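Local coordinates for iron-regulated outer membrane protein (PDB 4B7O), which probably carries iron across the outer membrane of Neisseria meningitidis as a TonB-dependent transporter, perhaps in siderophore-bound form, at residues Asp456-Thr461 / Phe488-Gln493; Glu496-Ser501 / Phe544-Gly549. All coordinates share one frame; numbering follows the deposited sequence.

Overall arrangement
Interactions 1 and 2 are neighbouring antiparallel strand pairs at one end of the beta barrel, their centres about 13 Å apart. They hold different strand pairs, 458-472 with 478-493 and 498-509 with 535-547, but join because 478-493 and 498-509 also lie side by side: W492 N and F500 O, 2.8 Å apart, are probably hydrogen-bonded. Both are surface contacts, with few buried residues. Interaction 1 is mainly apolar outside the backbone, F458, L460, V490 and W492 packing on one face. Interaction 2 is richer in aromatic and polar groups, adding an edge-to-face ring pair and a water. T459 and I491 of the first and S499 of the second all touch R62.

Interaction 1 (Asp456-Thr461 / Phe488-Gln493); sequences DGFTLT and FGVIWQ
F458 lies along its own strand and sets the flank and tip of its ring against the gap between V490 and W492. CG stands anti to the backbone N (chi1 -166°), which lays the ring along this face: its CZ meets V490 CB at 4.0 Å, and CD2 on its flank meets W492 CE3 at 3.8 Å. The indole atom arrives at the edge of the phenyl ring, near its plane, and the two side chains cross at about a right angle. W492 also leans the other way. The six-membered part of its indole rides above G457, and CE3 comes within 3.3 Å of G457 O. Further along the same face L460 dips one methyl toward the other strand; CD2 rests against V490 CG1 (3.6 Å) and also approaches G489 O. V490 is thus the bump that sits between F458 CZ and L460 CD2. The opposite face is plainer: T459 and I491 stand abreast, CB to CB 4.3 Å, while T461 lies beside G489. R62 touches T459 and I491 there and binds OE1 of Q493. Between the two faces, backbone bonds run both ways between T459 and I491 and between T461 and G489; a nearly straight bond from Q493 N to G457 O (2.7 Å, 174° at the hydrogen) closes the row. The two strands run antiparallel and belong to one hairpin, whose connection lies at the far end of both strands. Such consecutive hairpins, with an apolar, aromatic face set against a face that meets other parts of the chain, build the up-and-down beta barrel of TonB-dependent transporters.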
ATOM      1  N   ASP A 456     -25.680  19.435 -16.597  1.00 38.77           N
ATOM      2  CA  ASP A 456     -24.867  20.453 -17.280  1.00 40.33           C
ATOM      3  C   ASP A 456     -23.604  20.872 -16.561  1.00 46.26           C
ATOM      4  O   ASP A 456     -23.422  22.064 -16.218  1.00 50.45           O
ATOM      5  CB  ASP A 456     -25.682  21.725 -17.609  1.00 56.23           C
ATOM      6  CG  ASP A 456     -26.887  21.439 -18.486  1.00 59.01           C
ATOM      7  OD1 ASP A 456     -26.701  20.960 -19.639  1.00 61.95           O
ATOM      8  OD2 ASP A 456     -28.021  21.698 -18.016  1.00 63.01           O
ATOM      9  N   GLY A 457     -22.722  19.896 -16.354  1.00 44.92           N
ATOM     10  CA  GLY A 457     -21.399  20.120 -15.811  1.00 34.05           C
ATOM     11  C   GLY A 457     -21.346  20.164 -14.311  1.00 32.61           C
ATOM     12  O   GLY A 457     -20.284  20.367 -13.762  1.00 35.20           O
ATOM     13  N   PHE A 458     -22.470  20.009 -13.636  1.00 34.86           N
ATOM     14  CA  PHE A 458     -22.482  20.041 -12.179  1.00 32.99           C
ATOM     15  C   PHE A 458     -22.818  18.654 -11.615  1.00 37.46           C
ATOM     16  O   PHE A 458     -23.942  18.165 -11.812  1.00 37.00           O
ATOM     17  CB  PHE A 458     -23.517  21.007 -11.622  1.00 31.28           C
ATOM     18  CG  PHE A 458     -23.294  21.292 -10.143  1.00 34.09           C
ATOM     19  CD1 PHE A 458     -23.809  20.447  -9.163  1.00 33.66           C
ATOM     20  CD2 PHE A 458     -22.440  22.341  -9.750  1.00 32.91           C
ATOM     21  CE1 PHE A 458     -23.517  20.679  -7.829  1.00 35.67           C
ATOM     22  CE2 PHE A 458     -22.177  22.609  -8.430  1.00 29.25           C
ATOM     23  CZ  PHE A 458     -22.693  21.770  -7.458  1.00 34.63           C
ATOM     24  N   THR A 459     -21.883  18.046 -10.883  1.00 36.55           N
ATOM     25  CA  THR A 459     -22.097  16.673 -10.374  1.00 35.53           C
ATOM     26  C   THR A 459     -22.128  16.647  -8.878  1.00 33.51           C
ATOM     27  O   THR A 459     -21.206  17.127  -8.217  1.00 40.94           O
ATOM     28  CB  THR A 459     -21.096  15.636 -10.900  1.00 38.36           C
ATOM     29  OG1 THR A 459     -20.970  15.768 -12.317  1.00 44.45           O
ATOM     30  CG2 THR A 459     -21.637  14.258 -10.660  1.00 40.94           C
ATOM     31  N   LEU A 460     -23.195  16.123  -8.315  1.00 33.93           N
ATOM     32  CA  LEU A 460     -23.295  16.104  -6.873  1.00 33.17           C
ATOM     33  C   LEU A 460     -23.358  14.623  -6.543  1.00 36.30           C
ATOM     34  O   LEU A 460     -23.971  13.835  -7.283  1.00 34.83           O
ATOM     35  CB  LEU A 460     -24.586  16.746  -6.471  1.00 30.20           C
ATOM     36  CG  LEU A 460     -24.884  17.157  -5.039  1.00 33.42           C
ATOM     37  CD1 LEU A 460     -26.120  16.526  -4.482  1.00 33.37           C
ATOM     38  CD2 LEU A 460     -23.723  17.088  -4.044  1.00 35.08           C
ATOM     39  N   THR A 461     -22.723  14.267  -5.431  1.00 35.85           N
ATOM     40  CA  THR A 461     -22.580  12.901  -4.974  1.00 36.00           C
ATOM     41  C   THR A 461     -22.872  12.892  -3.477  1.00 37.68           C
ATOM     42  O   THR A 461     -22.249  13.647  -2.721  1.00 39.87           O
ATOM     43  CB  THR A 461     -21.126  12.442  -5.244  1.00 38.87           C
ATOM     44  OG1 THR A 461     -20.879  12.480  -6.655  1.00 40.34           O
ATOM     45  CG2 THR A 461     -20.880  11.044  -4.737  1.00 44.74           C
ATOM     46  N   PHE A 488     -20.470  13.582   1.104  1.00 35.55           N
ATOM     47  CA  PHE A 488     -20.878  14.254  -0.151  1.00 35.98           C
ATOM     48  C   PHE A 488     -19.739  14.994  -0.815  1.00 31.56           C
ATOM     49  O   PHE A 488     -18.783  15.391  -0.181  1.00 33.58           O
ATOM     50  CB  PHE A 488     -22.174  15.147   0.070  1.00 39.87           C
ATOM     51  CG  PHE A 488     -21.934  16.474   0.812  1.00 39.54           C
ATOM     52  CD1 PHE A 488     -21.201  16.537   1.977  1.00 43.42           C
ATOM     53  CD2 PHE A 488     -22.471  17.669   0.314  1.00 43.79           C
ATOM     54  CE1 PHE A 488     -20.971  17.753   2.628  1.00 45.48           C
ATOM     55  CE2 PHE A 488     -22.258  18.890   0.944  1.00 41.18           C
ATOM     56  CZ  PHE A 488     -21.517  18.932   2.114  1.00 45.62           C
ATOM     57  N   GLY A 489     -19.819  15.149  -2.108  1.00 31.98           N
ATOM     58  CA  GLY A 489     -18.846  15.934  -2.821  1.00 30.25           C
ATOM     59  C   GLY A 489     -19.453  16.484  -4.093  1.00 34.67           C
ATOM     60  O   GLY A 489     -20.521  16.037  -4.539  1.00 35.52           O
ATOM     61  N   VAL A 490     -18.821  17.498  -4.669  1.00 33.56           N
ATOM     62  CA  VAL A 490     -19.316  18.004  -5.941  1.00 33.34           C
ATOM     63  C   VAL A 490     -18.205  18.045  -6.965  1.00 31.08           C
ATOM     64  O   VAL A 490     -17.071  18.264  -6.621  1.00 33.40           O
ATOM     65  CB  VAL A 490     -20.020  19.367  -5.798  1.00 35.43           C
ATOM     66  CG1 VAL A 490     -21.032  19.349  -4.651  1.00 30.20           C
ATOM     67  CG2 VAL A 490     -19.000  20.493  -5.552  1.00 38.95           C
ATOM     68  N   ILE A 491     -18.511  17.824  -8.225  1.00 33.24           N
ATOM     69  CA  ILE A 491     -17.571  18.208  -9.240  1.00 33.67           C
ATOM     70  C   ILE A 491     -18.229  19.208 -10.134  1.00 32.09           C
ATOM     71  O   ILE A 491     -19.311  18.959 -10.589  1.00 35.77           O
ATOM     72  CB  ILE A 491     -17.067  17.004 -10.027  1.00 35.86           C
ATOM     73  CG1 ILE A 491     -16.133  16.209  -9.127  1.00 36.81           C
ATOM     74  CG2 ILE A 491     -16.319  17.435 -11.285  1.00 30.13           C
ATOM     75  CD1 ILE A 491     -16.308  14.698  -9.271  1.00 34.13           C
ATOM     76  N   TRP A 492     -17.564  20.342 -10.362  1.00 37.51           N
ATOM     77  CA  TRP A 492     -18.071  21.449 -11.189  1.00 36.47           C
ATOM     78  C   TRP A 492     -17.219  21.576 -12.395  1.00 34.84           C
ATOM     79  O   TRP A 492     -16.046  21.930 -12.316  1.00 36.58           O
ATOM     80  CB  TRP A 492     -18.051  22.764 -10.377  1.00 34.39           C
ATOM     81  CG  TRP A 492     -18.392  24.039 -11.128  1.00 36.50           C
ATOM     82  CD1 TRP A 492     -17.787  25.283 -10.984  1.00 38.40           C
ATOM     83  CD2 TRP A 492     -19.424  24.253 -12.174  1.00 35.61           C
ATOM     84  NE1 TRP A 492     -18.361  26.214 -11.804  1.00 33.75           N
ATOM     85  CE2 TRP A 492     -19.355  25.668 -12.535  1.00 36.29           C
ATOM     86  CE3 TRP A 492     -20.390  23.465 -12.765  1.00 33.98           C
ATOM     87  CZ2 TRP A 492     -20.215  26.239 -13.489  1.00 37.20           C
ATOM     88  CZ3 TRP A 492     -21.250  24.046 -13.712  1.00 37.65           C
ATOM     89  CH2 TRP A 492     -21.173  25.418 -14.057  1.00 34.52           C
ATOM     90  N   GLN A 493     -17.786  21.275 -13.546  1.00 35.73           N
ATOM     91  CA  GLN A 493     -17.055  21.489 -14.771  1.00 36.10           C
ATOM     92  C   GLN A 493     -17.648  22.603 -15.674  1.00 36.14           C
ATOM     93  O   GLN A 493     -18.481  22.344 -16.520  1.00 38.51           O
ATOM     94  CB  GLN A 493     -16.982  20.156 -15.494  1.00 38.30           C
ATOM     95  CG  GLN A 493     -16.138  20.274 -16.727  1.00 44.10           C
ATOM     96  CD  GLN A 493     -15.275  19.054 -16.997  1.00 56.44           C
ATOM     97  OE1 GLN A 493     -15.537  17.899 -16.509  1.00 54.62           O
ATOM     98  NE2 GLN A 493     -14.230  19.292 -17.804  1.00 48.33           N
TER

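Interaction 2 (Glu496-Ser501 / Phe544-Gly549); sequences EHWSFS and FNYNDG
Y546 turns the edge of its ring onto the face of W498 in a T-shaped pair, the planes 68° apart and the centroid of the indole's five-membered ring 4.8 Å from that of the phenol. The touching atom is Y546 CD1, close over the indole at 3.3 Å from CE2; a chi1 of 172°, anti to the backbone N, carries the phenol to it. Looser apolar contact continues this face, F544 CB lying against F500 CD1 at 3.7 Å. A CH-pi contact ends the row: D548 CB stands almost squarely over the H497 imidazole, 3.8 Å from its centroid. Polar side chains fix two of these groups. Y546 OH donates to D548 OD2 (2.7 Å) on the anti side of the carboxylate, while D548 OD1 accepts from the backbone N of T550 and F551. On the other face, water 1 donates to N545 OD1 (2.7 Å) and accepts from S501 OG and, weakly, S499 OG; G64 N also binds that amide oxygen. Backbone bonds join S499 and N545 in both directions, and N547 N donates to H497 O. N547 then forms an Asx turn to G549 N as the chain bends back toward strand 551-567. Strand 498-509 thus lies between 478-493 and 535-547, which in turn pairs with 551-567, and R62, Q63 and G64 approach the serine-asparagine face.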
ATOM      1  N   GLU A 496     -14.743  22.938 -20.849  1.00 46.34           N
ATOM      2  CA  GLU A 496     -14.137  21.681 -21.184  1.00 45.70           C
ATOM      3  C   GLU A 496     -12.676  21.461 -20.706  1.00 46.89           C
ATOM      4  O   GLU A 496     -12.253  20.307 -20.579  1.00 45.56           O
ATOM      5  CB  GLU A 496     -14.264  21.465 -22.659  1.00 44.90           C
ATOM      6  CG  GLU A 496     -13.783  22.657 -23.428  1.00 51.88           C
ATOM      7  CD  GLU A 496     -13.408  22.238 -24.818  1.00 61.92           C
ATOM      8  OE1 GLU A 496     -13.620  21.030 -25.121  1.00 61.34           O
ATOM      9  OE2 GLU A 496     -12.898  23.096 -25.590  1.00 66.11           O
ATOM     10  N   HIS A 497     -11.929  22.530 -20.401  1.00 44.49           N
ATOM     11  CA  HIS A 497     -10.548  22.410 -19.931  1.00 37.55           C
ATOM     12  C   HIS A 497     -10.379  22.530 -18.441  1.00 41.51           C
ATOM     13  O   HIS A 497      -9.242  22.560 -17.958  1.00 42.96           O
ATOM     14  CB  HIS A 497      -9.691  23.515 -20.521  1.00 41.63           C
ATOM     15  CG  HIS A 497      -9.539  23.479 -22.014  1.00 40.97           C
ATOM     16  ND1 HIS A 497      -9.108  24.569 -22.719  1.00 43.43           N
ATOM     17  CD2 HIS A 497      -9.781  22.463 -22.949  1.00 37.34           C
ATOM     18  CE1 HIS A 497      -9.071  24.250 -24.047  1.00 45.93           C
ATOM     19  NE2 HIS A 497      -9.489  22.963 -24.182  1.00 43.41           N
ATOM     20  N   TRP A 498     -11.470  22.627 -17.690  1.00 37.43           N
ATOM     21  CA  TRP A 498     -11.398  22.978 -16.304  1.00 37.16           C
ATOM     22  C   TRP A 498     -12.339  22.156 -15.474  1.00 41.99           C
ATOM     23  O   TRP A 498     -13.489  21.959 -15.845  1.00 40.46           O
ATOM     24  CB  TRP A 498     -11.830  24.426 -16.076  1.00 35.81           C
ATOM     25  CG  TRP A 498     -10.819  25.475 -16.388  1.00 35.60           C
ATOM     26  CD1 TRP A 498     -10.647  26.147 -17.596  1.00 35.44           C
ATOM     27  CD2 TRP A 498      -9.758  25.989 -15.511  1.00 37.70           C
ATOM     28  NE1 TRP A 498      -9.615  27.048 -17.505  1.00 35.25           N
ATOM     29  CE2 TRP A 498      -9.041  27.002 -16.282  1.00 38.13           C
ATOM     30  CE3 TRP A 498      -9.332  25.708 -14.217  1.00 40.14           C
ATOM     31  CZ2 TRP A 498      -7.949  27.688 -15.759  1.00 38.93           C
ATOM     32  CZ3 TRP A 498      -8.251  26.440 -13.686  1.00 38.71           C
ATOM     33  CH2 TRP A 498      -7.578  27.404 -14.439  1.00 35.71           C
ATOM     34  N   SER A 499     -11.898  21.758 -14.280  1.00 36.05           N
ATOM     35  CA  SER A 499     -12.848  21.223 -13.350  1.00 38.44           C
ATOM     36  C   SER A 499     -12.486  21.657 -11.910  1.00 35.80           C
ATOM     37  O   SER A 499     -11.344  21.962 -11.636  1.00 31.69           O
ATOM     38  CB  SER A 499     -13.004  19.696 -13.571  1.00 41.09           C
ATOM     39  OG  SER A 499     -12.119  18.999 -12.760  1.00 47.32           O
ATOM     40  N   PHE A 500     -13.490  21.784 -11.045  1.00 33.82           N
ATOM     41  CA  PHE A 500     -13.267  22.160  -9.664  1.00 32.17           C
ATOM     42  C   PHE A 500     -13.968  21.199  -8.769  1.00 30.33           C
ATOM     43  O   PHE A 500     -15.021  20.711  -9.134  1.00 34.71           O
ATOM     44  CB  PHE A 500     -13.765  23.579  -9.450  1.00 35.72           C
ATOM     45  CG  PHE A 500     -13.018  24.621 -10.301  1.00 36.33           C
ATOM     46  CD1 PHE A 500     -11.854  25.230  -9.827  1.00 37.00           C
ATOM     47  CD2 PHE A 500     -13.473  24.973 -11.560  1.00 31.87           C
ATOM     48  CE1 PHE A 500     -11.173  26.181 -10.593  1.00 34.90           C
ATOM     49  CE2 PHE A 500     -12.789  25.897 -12.352  1.00 31.99           C
ATOM     50  CZ  PHE A 500     -11.658  26.516 -11.868  1.00 34.82           C
ATOM     51  N   SER A 501     -13.401  20.883  -7.617  1.00 28.95           N
ATOM     52  CA  SER A 501     -13.998  19.805  -6.787  1.00 31.69           C
ATOM     53  C   SER A 501     -13.952  20.013  -5.300  1.00 29.38           C
ATOM     54  O   SER A 501     -13.128  20.743  -4.817  1.00 31.63           O
ATOM     55  CB  SER A 501     -13.388  18.455  -7.091  1.00 36.91           C
ATOM     56  OG  SER A 501     -12.008  18.413  -6.730  1.00 42.57           O
ATOM     57  N   PHE A 544      -8.809  21.147  -8.070  1.00 29.26           N
ATOM     58  CA  PHE A 544      -9.081  21.690  -9.390  1.00 33.00           C
ATOM     59  C   PHE A 544      -8.241  20.872 -10.388  1.00 33.69           C
ATOM     60  O   PHE A 544      -7.216  20.223 -10.034  1.00 31.08           O
ATOM     61  CB  PHE A 544      -8.727  23.235  -9.457  1.00 33.09           C
ATOM     62  CG  PHE A 544      -7.307  23.467  -9.636  1.00 31.21           C
ATOM     63  CD1 PHE A 544      -6.773  23.438 -10.885  1.00 33.45           C
ATOM     64  CD2 PHE A 544      -6.465  23.515  -8.544  1.00 34.06           C
ATOM     65  CE1 PHE A 544      -5.384  23.529 -11.057  1.00 39.59           C
ATOM     66  CE2 PHE A 544      -5.090  23.624  -8.702  1.00 34.51           C
ATOM     67  CZ  PHE A 544      -4.547  23.622  -9.963  1.00 34.31           C
ATOM     68  N   ASN A 545      -8.662  20.863 -11.631  1.00 34.55           N
ATOM     69  CA  ASN A 545      -7.885  20.135 -12.647  1.00 33.27           C
ATOM     70  C   ASN A 545      -7.994  20.981 -13.853  1.00 34.61           C
ATOM     71  O   ASN A 545      -9.060  21.484 -14.150  1.00 34.68           O
ATOM     72  CB  ASN A 545      -8.506  18.766 -12.931  1.00 34.16           C
ATOM     73  CG  ASN A 545      -8.521  17.874 -11.693  1.00 39.86           C
ATOM     74  OD1 ASN A 545      -9.387  18.006 -10.814  1.00 39.28           O
ATOM     75  ND2 ASN A 545      -7.509  16.999 -11.576  1.00 38.49           N
ATOM     76  N   TYR A 546      -6.892  21.157 -14.544  1.00 35.96           N
ATOM     77  CA  TYR A 546      -6.893  21.865 -15.772  1.00 35.66           C
ATOM     78  C   TYR A 546      -6.243  21.014 -16.813  1.00 35.41           C
ATOM     79  O   TYR A 546      -5.229  20.413 -16.544  1.00 39.59           O
ATOM     80  CB  TYR A 546      -6.136  23.203 -15.629  1.00 38.10           C
ATOM     81  CG  TYR A 546      -5.961  23.895 -16.971  1.00 39.50           C
ATOM     82  CD1 TYR A 546      -6.939  24.745 -17.496  1.00 37.53           C
ATOM     83  CD2 TYR A 546      -4.879  23.601 -17.763  1.00 39.90           C
ATOM     84  CE1 TYR A 546      -6.781  25.323 -18.739  1.00 37.45           C
ATOM     85  CE2 TYR A 546      -4.730  24.165 -18.996  1.00 40.84           C
ATOM     86  CZ  TYR A 546      -5.665  25.046 -19.468  1.00 39.59           C
ATOM     87  OH  TYR A 546      -5.428  25.565 -20.728  1.00 43.77           O
ATOM     88  N   ASN A 547      -6.783  20.999 -18.030  1.00 40.23           N
ATOM     89  CA  ASN A 547      -6.156  20.257 -19.151  1.00 40.62           C
ATOM     90  C   ASN A 547      -6.572  20.775 -20.537  1.00 41.88           C
ATOM     91  O   ASN A 547      -7.757  20.729 -20.871  1.00 44.99           O
ATOM     92  CB  ASN A 547      -6.518  18.762 -19.060  1.00 35.17           C
ATOM     93  CG  ASN A 547      -5.807  17.916 -20.125  1.00 36.76           C
ATOM     94  OD1 ASN A 547      -4.805  18.308 -20.685  1.00 38.06           O
ATOM     95  ND2 ASN A 547      -6.364  16.768 -20.427  1.00 40.98           N
ATOM     96  N   ASP A 548      -5.635  21.229 -21.352  1.00 39.64           N
ATOM     97  CA  ASP A 548      -5.993  21.686 -22.701  1.00 45.90           C
ATOM     98  C   ASP A 548      -5.313  20.820 -23.758  1.00 48.51           C
ATOM     99  O   ASP A 548      -5.124  21.230 -24.899  1.00 52.71           O
ATOM    100  CB  ASP A 548      -5.610  23.161 -22.883  1.00 44.14           C
ATOM    101  CG  ASP A 548      -4.123  23.358 -22.844  1.00 44.96           C
ATOM    102  OD1 ASP A 548      -3.425  22.411 -23.232  1.00 42.84           O
ATOM    103  OD2 ASP A 548      -3.650  24.434 -22.423  1.00 47.30           O
ATOM    104  N   GLY A 549      -4.923  19.617 -23.368  1.00 47.76           N
ATOM    105  CA  GLY A 549      -4.227  18.732 -24.265  1.00 47.39           C
ATOM    106  C   GLY A 549      -2.753  19.025 -24.489  1.00 47.74           C
ATOM    107  O   GLY A 549      -2.090  18.219 -25.071  1.00 49.09           O
TER
HETATM  108  O   HOH W   1     -11.437  19.232  -9.538  1.00 41.70           O